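Local coordinates for protein dermonecrotic toxin (Pasteurella multocida, PDB 2EBF) that acts as a mitogenic, dermonecrotic and osteolytic toxin that induces bone resorption and is associated with progressive atrophic rhinitis in pigs, at residues P196-F201 / K253-E258; Y205-I210 / L261-S266; D214-N219 / L296-G301; E269-I274 / T291-L296. All coordinates share one frame; numbering follows the deposited sequence.

Contact 1. Residues P196-F201 / K253-E258; sequences PEAIDF and KCRIIE
Arg255 reaches from its strand to the loop 196-201 and spreads its guanidinium against it, where two acceptors receive it at its edge. The carbonyl oxygen of Ala198 is shared by both terminal nitrogens: NH1 lies 2.7 Å from Ala198 O in a weak, bent hydrogen bond (138° at the hydrogen), and NH2 makes a second, still more bent one. NH2 also forms the salt bridge, with Asp200 OD2 2.7 Å from Arg255 NH2; the carboxylate and guanidinium planes are turned 64° apart. The chain of Arg255 bends at chi3 (-59°), which brings the guanidinium against the loop, and the CA of Ile199 sits over one of its faces. Strand 254-257 is an outer strand of a three-stranded antiparallel sheet in the C2 region of the toxin, and Pro196-Ile199 form a type I beta turn over it. Strand 260-263 and the residue after it supply backbone partners: Tyr262 to Arg255 and Gly264 to Lys253. Beyond the polar centre, CD1 of Ile257 presses tightly on CD1 of Ile199 at 3.5 Å and also meets Ala198 CB. Toward the other end, the Phe201 ring is sandwiched: Ile199 CG2 lies over one face and the Lys253 backbone over the opposite one, with Lys253 CB in a CH-pi contact 4.2 Å from the ring centroid.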
# COMPACT_ATOMS: atom_id res chain seq x y z
N PRO A 196 -16.36 -20.42 19.26
CA PRO A 196 -16.27 -21.38 20.36
C PRO A 196 -14.82 -21.68 20.72
O PRO A 196 -13.98 -21.83 19.83
CB PRO A 196 -16.94 -22.63 19.80
CG PRO A 196 -17.85 -22.13 18.74
CD PRO A 196 -17.13 -20.96 18.13
N GLU A 197 -14.55 -21.77 22.02
CA GLU A 197 -13.19 -21.98 22.52
C GLU A 197 -12.62 -23.34 22.14
O GLU A 197 -11.40 -23.52 22.11
CB GLU A 197 -13.13 -21.77 24.04
CG GLU A 197 -13.34 -20.32 24.46
CD GLU A 197 -13.30 -20.11 25.97
OE1 GLU A 197 -13.21 -21.11 26.73
OE2 GLU A 197 -13.36 -18.94 26.40
N ALA A 198 -13.50 -24.29 21.81
CA ALA A 198 -13.09 -25.62 21.36
C ALA A 198 -12.30 -25.58 20.06
O ALA A 198 -11.40 -26.39 19.84
CB ALA A 198 -14.30 -26.54 21.22
N ILE A 199 -12.65 -24.63 19.18
CA ILE A 199 -11.91 -24.42 17.93
C ILE A 199 -10.45 -24.06 18.23
O ILE A 199 -10.17 -23.17 19.05
CB ILE A 199 -12.58 -23.35 17.03
CG1 ILE A 199 -13.68 -23.99 16.19
CG2 ILE A 199 -11.58 -22.71 16.09
CD1 ILE A 199 -15.06 -23.80 16.73
N ASP A 200 -9.53 -24.78 17.58
CA ASP A 200 -8.10 -24.66 17.87
C ASP A 200 -7.29 -24.09 16.70
O ASP A 200 -6.05 -24.09 16.73
CB ASP A 200 -7.53 -26.01 18.35
CG ASP A 200 -7.58 -27.10 17.28
OD1 ASP A 200 -6.75 -28.03 17.35
OD2 ASP A 200 -8.43 -27.02 16.36
N PHE A 201 -7.99 -23.61 15.68
CA PHE A 201 -7.36 -22.94 14.55
C PHE A 201 -7.93 -21.52 14.39
O PHE A 201 -9.05 -21.27 14.84
CB PHE A 201 -7.51 -23.75 13.25
CG PHE A 201 -8.93 -24.11 12.90
CD1 PHE A 201 -9.76 -23.20 12.23
CD2 PHE A 201 -9.44 -25.37 13.20
CE1 PHE A 201 -11.07 -23.54 11.89
CE2 PHE A 201 -10.75 -25.72 12.86
CZ PHE A 201 -11.57 -24.80 12.21
N LYS A 253 -8.92 -28.21 8.71
CA LYS A 253 -9.30 -26.99 9.44
C LYS A 253 -10.77 -26.63 9.19
O LYS A 253 -11.11 -25.48 8.92
CB LYS A 253 -8.37 -25.82 9.07
CG LYS A 253 -6.89 -26.08 9.32
CD LYS A 253 -6.03 -25.02 8.66
CE LYS A 253 -4.57 -25.46 8.57
NZ LYS A 253 -3.75 -24.51 7.77
N CYS A 254 -11.63 -27.64 9.28
CA CYS A 254 -13.07 -27.45 9.21
C CYS A 254 -13.70 -28.22 10.35
O CYS A 254 -13.41 -29.41 10.53
CB CYS A 254 -13.62 -27.95 7.88
SG CYS A 254 -12.97 -27.12 6.43
N ARG A 255 -14.54 -27.55 11.12
CA ARG A 255 -15.24 -28.19 12.22
C ARG A 255 -16.67 -27.68 12.35
O ARG A 255 -16.93 -26.49 12.16
CB ARG A 255 -14.49 -27.99 13.54
CG ARG A 255 -14.73 -29.11 14.55
CD ARG A 255 -14.28 -28.75 15.95
NE ARG A 255 -12.86 -28.42 16.03
CZ ARG A 255 -12.21 -28.11 17.15
NH1 ARG A 255 -12.86 -28.09 18.31
NH2 ARG A 255 -10.92 -27.83 17.11
N ILE A 256 -17.59 -28.60 12.66
CA ILE A 256 -18.97 -28.24 12.98
C ILE A 256 -19.17 -28.32 14.49
O ILE A 256 -18.84 -29.32 15.12
CB ILE A 256 -20.00 -29.14 12.25
CG1 ILE A 256 -19.84 -29.01 10.73
CG2 ILE A 256 -21.43 -28.76 12.66
CD1 ILE A 256 -20.49 -30.13 9.94
N ILE A 257 -19.70 -27.24 15.06
CA ILE A 257 -20.10 -27.21 16.45
C ILE A 257 -21.50 -26.63 16.53
O ILE A 257 -21.73 -25.49 16.10
CB ILE A 257 -19.13 -26.39 17.34
CG1 ILE A 257 -17.77 -27.10 17.44
CG2 ILE A 257 -19.72 -26.17 18.74
CD1 ILE A 257 -16.74 -26.39 18.30
N GLU A 258 -22.44 -27.42 17.06
CA GLU A 258 -23.82 -26.98 17.29
C GLU A 258 -24.42 -26.24 16.09
O GLU A 258 -24.77 -25.07 16.20
CB GLU A 258 -23.91 -26.12 18.55
CG GLU A 258 -23.79 -26.88 19.86
CD GLU A 258 -24.11 -26.01 21.07
OE1 GLU A 258 -25.07 -26.33 21.80
OE2 GLU A 258 -23.39 -25.01 21.29

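Contact 2. Residues Y205-I210 / L261-S266; sequences YVIEDI and LYIGHS
Tyr205 and Ile263 open a short antiparallel ladder in which strand 205-207 runs along strand 260-263, the central strand of the three-stranded sheet. Two hydrogen-bonded pairs frame it. Ile263 N gives a bond of 2.8 Å to Tyr205 O, while the return bond from Tyr205 N to Ile263 O is longer, at 3.3 Å. Around Ile207 and Leu261 both bonds lie in the carbonyl plane, with Ile207 N 2.9 Å from Leu261 O. Between them Val206 and Tyr262 form the non-hydrogen-bonded pair, and their side chains lie side by side and point the same way.

Packing is closest at two places. CG1 of Val206 is anti to the backbone N (chi1 177°), which puts that methyl over one face of the Tyr262 ring and leaves Val206 CG2 3.4 Å from Tyr262 CD2. On the other face of the sheet, the Tyr205 ring turns its edge to the second segment: Tyr205 CE1 is 3.2 Å from His265 O, in the ring plane, beside Ile263 CG2. The Ile207 and Ile263 side chains meet more loosely, with their CD1 atoms 3.9 Å apart; Leu296 of helix 288-300 packs on both, and Phe309 on Ile207. Exposed Glu208 marks the solvent side, where the strand gives way to a loop.

Ser266 OG caps Glu269 N. The ladder thus pairs its polar groups across the strands and the Tyr205 hydroxyl is anchored on Tyr267 N, while His265 O, buried without a hydrogen-bonding partner in the model, meets a ring C-H edge, probably a weakly polar contact.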
# COMPACT_ATOMS: atom_id res chain seq x y z
N TYR A 205 -13.78 -18.24 7.95
CA TYR A 205 -15.17 -18.25 7.51
C TYR A 205 -16.07 -19.07 8.43
O TYR A 205 -15.65 -20.09 9.00
CB TYR A 205 -15.29 -18.75 6.07
CG TYR A 205 -14.15 -18.30 5.16
CD1 TYR A 205 -13.08 -19.15 4.89
CD2 TYR A 205 -14.14 -17.02 4.59
CE1 TYR A 205 -12.03 -18.75 4.07
CE2 TYR A 205 -13.08 -16.61 3.76
CZ TYR A 205 -12.03 -17.49 3.51
OH TYR A 205 -10.97 -17.12 2.69
N VAL A 206 -17.30 -18.61 8.60
CA VAL A 206 -18.30 -19.35 9.36
C VAL A 206 -19.60 -19.40 8.58
O VAL A 206 -20.08 -18.37 8.10
CB VAL A 206 -18.55 -18.74 10.77
CG1 VAL A 206 -19.66 -19.50 11.51
CG2 VAL A 206 -17.29 -18.75 11.60
N ILE A 207 -20.14 -20.61 8.45
CA ILE A 207 -21.52 -20.77 8.02
C ILE A 207 -22.30 -21.00 9.32
O ILE A 207 -22.17 -22.04 9.97
CB ILE A 207 -21.69 -21.94 7.01
CG1 ILE A 207 -21.13 -21.58 5.63
CG2 ILE A 207 -23.17 -22.29 6.85
CD1 ILE A 207 -19.61 -21.46 5.55
N GLU A 208 -23.09 -19.99 9.69
CA GLU A 208 -23.76 -19.95 10.99
C GLU A 208 -24.83 -21.03 11.13
O GLU A 208 -24.90 -21.71 12.16
CB GLU A 208 -24.35 -18.55 11.23
CG GLU A 208 -25.07 -18.39 12.57
CD GLU A 208 -25.37 -16.95 12.92
OE1 GLU A 208 -25.36 -16.08 12.02
OE2 GLU A 208 -25.62 -16.67 14.11
N ASP A 209 -25.66 -21.19 10.10
CA ASP A 209 -26.71 -22.20 10.10
C ASP A 209 -26.49 -23.20 8.97
O ASP A 209 -26.70 -22.89 7.80
CB ASP A 209 -28.09 -21.53 9.98
CG ASP A 209 -29.24 -22.49 10.26
OD1 ASP A 209 -30.35 -21.99 10.53
OD2 ASP A 209 -29.05 -23.72 10.21
N ILE A 210 -26.09 -24.40 9.35
CA ILE A 210 -25.82 -25.50 8.42
C ILE A 210 -27.00 -25.88 7.50
O ILE A 210 -26.78 -26.39 6.39
CB ILE A 210 -25.26 -26.74 9.20
CG1 ILE A 210 -23.79 -26.52 9.60
CG2 ILE A 210 -25.41 -28.04 8.43
CD1 ILE A 210 -22.99 -25.72 8.61
N LEU A 261 -20.71 -24.27 10.99
CA LEU A 261 -19.48 -24.76 10.36
C LEU A 261 -18.41 -23.67 10.36
O LEU A 261 -18.64 -22.54 9.92
CB LEU A 261 -19.77 -25.21 8.93
CG LEU A 261 -18.63 -25.49 7.94
CD1 LEU A 261 -17.89 -26.77 8.28
CD2 LEU A 261 -19.18 -25.54 6.53
N TYR A 262 -17.23 -24.03 10.86
CA TYR A 262 -16.10 -23.12 10.99
C TYR A 262 -14.98 -23.59 10.07
O TYR A 262 -14.59 -24.76 10.10
CB TYR A 262 -15.62 -23.09 12.44
CG TYR A 262 -16.69 -22.64 13.41
CD1 TYR A 262 -17.63 -23.54 13.91
CD2 TYR A 262 -16.76 -21.32 13.83
CE1 TYR A 262 -18.62 -23.13 14.80
CE2 TYR A 262 -17.74 -20.89 14.71
CZ TYR A 262 -18.67 -21.80 15.20
OH TYR A 262 -19.63 -21.37 16.07
N ILE A 263 -14.46 -22.66 9.27
CA ILE A 263 -13.47 -22.98 8.24
C ILE A 263 -12.17 -22.21 8.47
O ILE A 263 -12.18 -21.00 8.71
CB ILE A 263 -14.04 -22.72 6.82
CG1 ILE A 263 -15.24 -23.65 6.55
CG2 ILE A 263 -12.97 -22.89 5.75
CD1 ILE A 263 -16.16 -23.19 5.43
N GLY A 264 -11.05 -22.94 8.38
CA GLY A 264 -9.72 -22.36 8.56
C GLY A 264 -8.86 -22.30 7.31
O GLY A 264 -7.78 -21.71 7.32
N HIS A 265 -9.33 -22.92 6.22
CA HIS A 265 -8.63 -22.86 4.94
C HIS A 265 -9.14 -21.67 4.16
O HIS A 265 -10.35 -21.47 4.06
CB HIS A 265 -8.86 -24.11 4.10
CG HIS A 265 -8.55 -25.39 4.81
ND1 HIS A 265 -7.34 -26.04 4.67
CD2 HIS A 265 -9.30 -26.15 5.65
CE1 HIS A 265 -7.35 -27.14 5.41
NE2 HIS A 265 -8.53 -27.23 6.00
N SER A 266 -8.23 -20.90 3.58
CA SER A 266 -8.64 -19.73 2.82
C SER A 266 -9.31 -20.13 1.52
O SER A 266 -9.04 -21.21 0.97
CB SER A 266 -7.43 -18.82 2.56
OG SER A 266 -6.54 -19.42 1.64

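Contact 3. Residues D214-N219 / L296-G301; sequences DKIQTN and LQEVQG
Glu298 OE2 is gripped by two hydroxyls: Thr218 OG1 donates to it at 2.7 Å, and Tyr220 OH, just beyond the loop segment, adds a weak bond. The pairing ties the loop between strand 205-207 and helix 234-248 to the last turn of helix 288-300, a surface contact within the C2 region of the toxin. Thr218 approaches the carboxylate on the syn side of OE2, the side of the other oxygen, which explains why OE1 also lies close, 3.2 Å from Thr218 OG1. The Glu298 chain runs extended beyond CG (chi2 -160°) and so carries its carboxylate away from the helix to the loop, meeting Thr218 at about a right angle. With two hydroxyl groups at one oxygen, the negative charge is probably stabilised here.

Next to the carboxylate, Ile216 lies with its side chain across that of Glu298. Its CG1 stands between the backbone N and the carbonyl carbon (chi1 63°), which sends CD1 along the glutamate and leaves CG2 for Val299: Ile216 CD1 is 3.9 Å from Glu298 CB and 3.5 Å from Glu298 OE1. The loop is also tied to the start of helix 234-248, where Thr218 O accepts a hydrogen bond from Asn234 ND2 and Asp214 OD2 bonds to Ser235 OG. Val299 is in turn backed by Phe213 and by Phe309 of helix 305-309. Toward the loop, the two methyl groups CG2 of Ile216 and CG2 of Val299 close the contact at 3.8 Å.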
# COMPACT_ATOMS: atom_id res chain seq x y z
N ASP A 214 -29.19 -27.25 2.72
CA ASP A 214 -30.36 -27.97 2.25
C ASP A 214 -31.24 -27.09 1.37
O ASP A 214 -32.15 -27.58 0.70
CB ASP A 214 -31.17 -28.51 3.43
CG ASP A 214 -30.34 -29.40 4.34
OD1 ASP A 214 -29.35 -29.99 3.87
OD2 ASP A 214 -30.68 -29.50 5.54
N LYS A 215 -30.95 -25.79 1.37
CA LYS A 215 -31.70 -24.83 0.57
C LYS A 215 -31.24 -24.79 -0.88
O LYS A 215 -31.95 -24.28 -1.74
CB LYS A 215 -31.60 -23.43 1.19
CG LYS A 215 -32.73 -23.08 2.17
CD LYS A 215 -32.49 -23.64 3.57
CE LYS A 215 -33.26 -22.85 4.62
NZ LYS A 215 -33.25 -23.52 5.95
N ILE A 216 -30.05 -25.33 -1.15
CA ILE A 216 -29.48 -25.30 -2.50
C ILE A 216 -30.09 -26.37 -3.42
O ILE A 216 -30.61 -27.38 -2.95
CB ILE A 216 -27.92 -25.40 -2.49
CG1 ILE A 216 -27.45 -26.73 -1.91
CG2 ILE A 216 -27.32 -24.20 -1.74
CD1 ILE A 216 -26.02 -27.08 -2.25
N GLN A 217 -30.01 -26.11 -4.72
CA GLN A 217 -30.65 -26.94 -5.74
C GLN A 217 -30.13 -28.38 -5.83
O GLN A 217 -30.91 -29.33 -5.93
CB GLN A 217 -30.55 -26.25 -7.11
CG GLN A 217 -31.47 -26.83 -8.18
CD GLN A 217 -31.63 -25.89 -9.37
OE1 GLN A 217 -31.62 -24.67 -9.23
NE2 GLN A 217 -31.80 -26.47 -10.56
N THR A 218 -28.80 -28.54 -5.78
CA THR A 218 -28.16 -29.84 -5.96
C THR A 218 -28.30 -30.74 -4.73
O THR A 218 -27.97 -30.33 -3.61
CB THR A 218 -26.67 -29.69 -6.36
OG1 THR A 218 -26.56 -28.79 -7.47
CG2 THR A 218 -26.06 -31.04 -6.74
N ASN A 219 -28.79 -31.95 -4.95
CA ASN A 219 -28.86 -32.97 -3.91
C ASN A 219 -27.61 -33.84 -3.96
O ASN A 219 -27.62 -34.92 -4.55
CB ASN A 219 -30.11 -33.83 -4.06
CG ASN A 219 -31.39 -33.07 -3.74
OD1 ASN A 219 -31.45 -32.31 -2.77
ND2 ASN A 219 -32.42 -33.29 -4.55
N LEU A 296 -20.38 -25.24 -0.88
CA LEU A 296 -20.02 -23.92 -0.34
C LEU A 296 -20.26 -22.86 -1.39
O LEU A 296 -20.87 -21.82 -1.11
CB LEU A 296 -18.56 -23.87 0.09
CG LEU A 296 -18.13 -24.36 1.47
CD1 LEU A 296 -16.65 -24.05 1.65
CD2 LEU A 296 -18.93 -23.70 2.58
N GLN A 297 -19.79 -23.13 -2.61
CA GLN A 297 -19.93 -22.19 -3.72
C GLN A 297 -21.38 -22.05 -4.17
O GLN A 297 -21.78 -20.99 -4.65
CB GLN A 297 -19.03 -22.60 -4.88
CG GLN A 297 -17.54 -22.44 -4.57
CD GLN A 297 -16.64 -22.83 -5.73
OE1 GLN A 297 -16.00 -21.98 -6.35
NE2 GLN A 297 -16.60 -24.12 -6.04
N GLU A 298 -22.17 -23.12 -4.02
CA GLU A 298 -23.60 -23.04 -4.31
C GLU A 298 -24.33 -22.20 -3.28
O GLU A 298 -25.16 -21.36 -3.64
CB GLU A 298 -24.25 -24.42 -4.46
CG GLU A 298 -23.98 -25.03 -5.82
CD GLU A 298 -24.95 -26.14 -6.21
OE1 GLU A 298 -26.05 -26.25 -5.60
OE2 GLU A 298 -24.60 -26.90 -7.13
N VAL A 299 -24.01 -22.41 -2.00
CA VAL A 299 -24.55 -21.57 -0.92
C VAL A 299 -24.19 -20.10 -1.14
O VAL A 299 -25.03 -19.22 -0.94
CB VAL A 299 -24.06 -22.04 0.48
CG1 VAL A 299 -24.42 -21.03 1.56
CG2 VAL A 299 -24.68 -23.39 0.82
N GLN A 300 -22.95 -19.85 -1.58
CA GLN A 300 -22.44 -18.51 -1.84
C GLN A 300 -23.29 -17.75 -2.85
O GLN A 300 -23.58 -16.56 -2.67
CB GLN A 300 -20.99 -18.59 -2.32
CG GLN A 300 -20.37 -17.27 -2.74
CD GLN A 300 -19.12 -17.45 -3.57
OE1 GLN A 300 -18.73 -16.54 -4.31
NE2 GLN A 300 -18.48 -18.60 -3.45
N GLY A 301 -23.69 -18.44 -3.92
CA GLY A 301 -24.54 -17.85 -4.95
C GLY A 301 -23.91 -16.66 -5.66
O GLY A 301 -22.76 -16.71 -6.09

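Contact 4. Residues E269-I274 / T291-L296; sequences EMFYSI and TFFSML
Two helices of the C2 region, 267-273 and 288-300, pack here through aromatic and methionine side chains, with Phe293 as the centrepiece. Its ring takes Met270 over one face: Met270 CB lies 4.1 Å from the centroid of the Phe293 ring, 28° off its normal, a CH-pi contact. Met270 SD follows obliquely, 4.8 Å from the centroid of the Phe293 ring, as a Met-aromatic contact. The Met270 chain is extended beyond CG (chi2 -168°), so that its terminal methyl passes beyond Phe293 to the edge of the Phe292 ring, where Met270 CE lies 4.2 Å from Phe292 CE2. The short helical segments are 11.0 Å apart at closest approach, their N-to-C directions 127° apart, and large side chains span the interval. Both helices also lean on the three-stranded sheet, Met270, Phe292 and Leu296 all touching strand 260-263. At the C-terminal end of segment 269-274, Ile274 CG2 rests 4.0 Å from Phe293 CB, while the backbone of Phe271 meets the far end of the ring, Phe271 CA being 4.0 Å from Phe293 CE1.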
# COMPACT_ATOMS: atom_id res chain seq x y z
N GLU A 269 -6.77 -21.07 -1.08
CA GLU A 269 -6.14 -22.34 -0.79
C GLU A 269 -7.01 -23.50 -1.28
O GLU A 269 -6.53 -24.42 -1.94
CB GLU A 269 -5.89 -22.49 0.71
CG GLU A 269 -5.42 -23.88 1.10
CD GLU A 269 -5.26 -24.07 2.58
OE1 GLU A 269 -5.08 -25.22 3.02
OE2 GLU A 269 -5.32 -23.07 3.33
N MET A 270 -8.30 -23.43 -0.95
CA MET A 270 -9.24 -24.45 -1.37
C MET A 270 -9.40 -24.50 -2.89
O MET A 270 -9.40 -25.58 -3.48
CB MET A 270 -10.60 -24.24 -0.71
CG MET A 270 -10.56 -24.42 0.78
SD MET A 270 -12.22 -24.51 1.43
CE MET A 270 -11.88 -24.87 3.15
N PHE A 271 -9.51 -23.33 -3.52
CA PHE A 271 -9.71 -23.25 -4.96
C PHE A 271 -8.59 -23.91 -5.76
O PHE A 271 -8.85 -24.56 -6.78
CB PHE A 271 -9.86 -21.79 -5.40
CG PHE A 271 -10.09 -21.62 -6.88
CD1 PHE A 271 -11.38 -21.57 -7.39
CD2 PHE A 271 -9.01 -21.53 -7.76
CE1 PHE A 271 -11.60 -21.41 -8.76
CE2 PHE A 271 -9.22 -21.37 -9.13
CZ PHE A 271 -10.52 -21.31 -9.63
N TYR A 272 -7.35 -23.74 -5.31
CA TYR A 272 -6.19 -24.27 -6.04
C TYR A 272 -5.80 -25.69 -5.65
O TYR A 272 -4.98 -26.32 -6.33
CB TYR A 272 -4.99 -23.30 -5.94
CG TYR A 272 -5.14 -22.11 -6.86
CD1 TYR A 272 -5.37 -20.82 -6.36
CD2 TYR A 272 -5.09 -22.28 -8.25
CE1 TYR A 272 -5.52 -19.73 -7.23
CE2 TYR A 272 -5.24 -21.21 -9.12
CZ TYR A 272 -5.45 -19.94 -8.61
OH TYR A 272 -5.59 -18.90 -9.49
N SER A 273 -6.39 -26.21 -4.58
CA SER A 273 -6.15 -27.58 -4.15
C SER A 273 -7.36 -28.51 -4.33
O SER A 273 -7.24 -29.72 -4.13
CB SER A 273 -5.64 -27.62 -2.70
OG SER A 273 -6.59 -27.08 -1.80
N ILE A 274 -8.50 -27.95 -4.73
CA ILE A 274 -9.73 -28.74 -4.88
C ILE A 274 -10.41 -28.52 -6.24
O ILE A 274 -10.89 -27.42 -6.54
CB ILE A 274 -10.73 -28.48 -3.71
CG1 ILE A 274 -10.11 -28.88 -2.37
CG2 ILE A 274 -12.04 -29.22 -3.94
CD1 ILE A 274 -10.81 -28.30 -1.14
N THR A 291 -16.90 -32.05 -3.35
CA THR A 291 -18.32 -31.99 -2.99
C THR A 291 -18.54 -30.89 -1.95
O THR A 291 -19.42 -30.05 -2.11
CB THR A 291 -18.82 -33.35 -2.45
OG1 THR A 291 -18.54 -34.38 -3.41
CG2 THR A 291 -20.33 -33.32 -2.17
N PHE A 292 -17.73 -30.92 -0.89
CA PHE A 292 -17.77 -29.93 0.18
C PHE A 292 -17.63 -28.50 -0.35
O PHE A 292 -18.41 -27.62 0.01
CB PHE A 292 -16.69 -30.24 1.21
CG PHE A 292 -16.51 -29.17 2.26
CD1 PHE A 292 -17.29 -29.16 3.41
CD2 PHE A 292 -15.54 -28.18 2.09
CE1 PHE A 292 -17.13 -28.17 4.38
CE2 PHE A 292 -15.37 -27.18 3.05
CZ PHE A 292 -16.16 -27.18 4.20
N PHE A 293 -16.64 -28.29 -1.21
CA PHE A 293 -16.35 -26.96 -1.76
C PHE A 293 -17.39 -26.54 -2.79
O PHE A 293 -17.77 -25.37 -2.86
CB PHE A 293 -14.93 -26.95 -2.37
CG PHE A 293 -14.43 -25.57 -2.74
CD1 PHE A 293 -14.04 -25.29 -4.04
CD2 PHE A 293 -14.34 -24.56 -1.78
CE1 PHE A 293 -13.56 -24.02 -4.39
CE2 PHE A 293 -13.87 -23.28 -2.12
CZ PHE A 293 -13.48 -23.02 -3.43
N SER A 294 -17.87 -27.50 -3.58
CA SER A 294 -18.90 -27.25 -4.59
C SER A 294 -20.20 -26.71 -3.99
O SER A 294 -20.84 -25.83 -4.58
CB SER A 294 -19.21 -28.53 -5.39
OG SER A 294 -18.09 -28.90 -6.18
N MET A 295 -20.59 -27.23 -2.83
CA MET A 295 -21.80 -26.74 -2.18
C MET A 295 -21.59 -25.46 -1.39
O MET A 295 -22.53 -24.68 -1.25
CB MET A 295 -22.51 -27.82 -1.35
CG MET A 295 -21.73 -28.50 -0.25
SD MET A 295 -22.68 -29.98 0.19
CE MET A 295 -21.60 -30.77 1.38
N LEU A 296 -20.38 -25.24 -0.88
CA LEU A 296 -20.02 -23.92 -0.34
C LEU A 296 -20.26 -22.86 -1.39
O LEU A 296 -20.87 -21.82 -1.11
CB LEU A 296 -18.56 -23.87 0.09
CG LEU A 296 -18.13 -24.36 1.47
CD1 LEU A 296 -16.65 -24.05 1.65
CD2 LEU A 296 -18.93 -23.70 2.58

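How the contacts relate
Contacts 1 and 2, with centres 9 Å apart, meet on one three-stranded sheet: contact 1 lays a loop on outer strand 254-257, contact 2 pairs the other outer strand with the central one. Contacts 3 and 4 share Leu296 on helix 288-300, and their centres lie 13 Å apart. Leu296 also links them to contact 2, its CD1 resting 3.9 Å from Ile263 CD1. Met270 CE of contact 4 reaches both Ile263 of contact 2 and Cys254 SG of contact 1, so strands and helices share one core. The side chains of Ile207 and of Val299 each lie about 10 Å from a bound glucose, so none of the contacts forms its pocket directly.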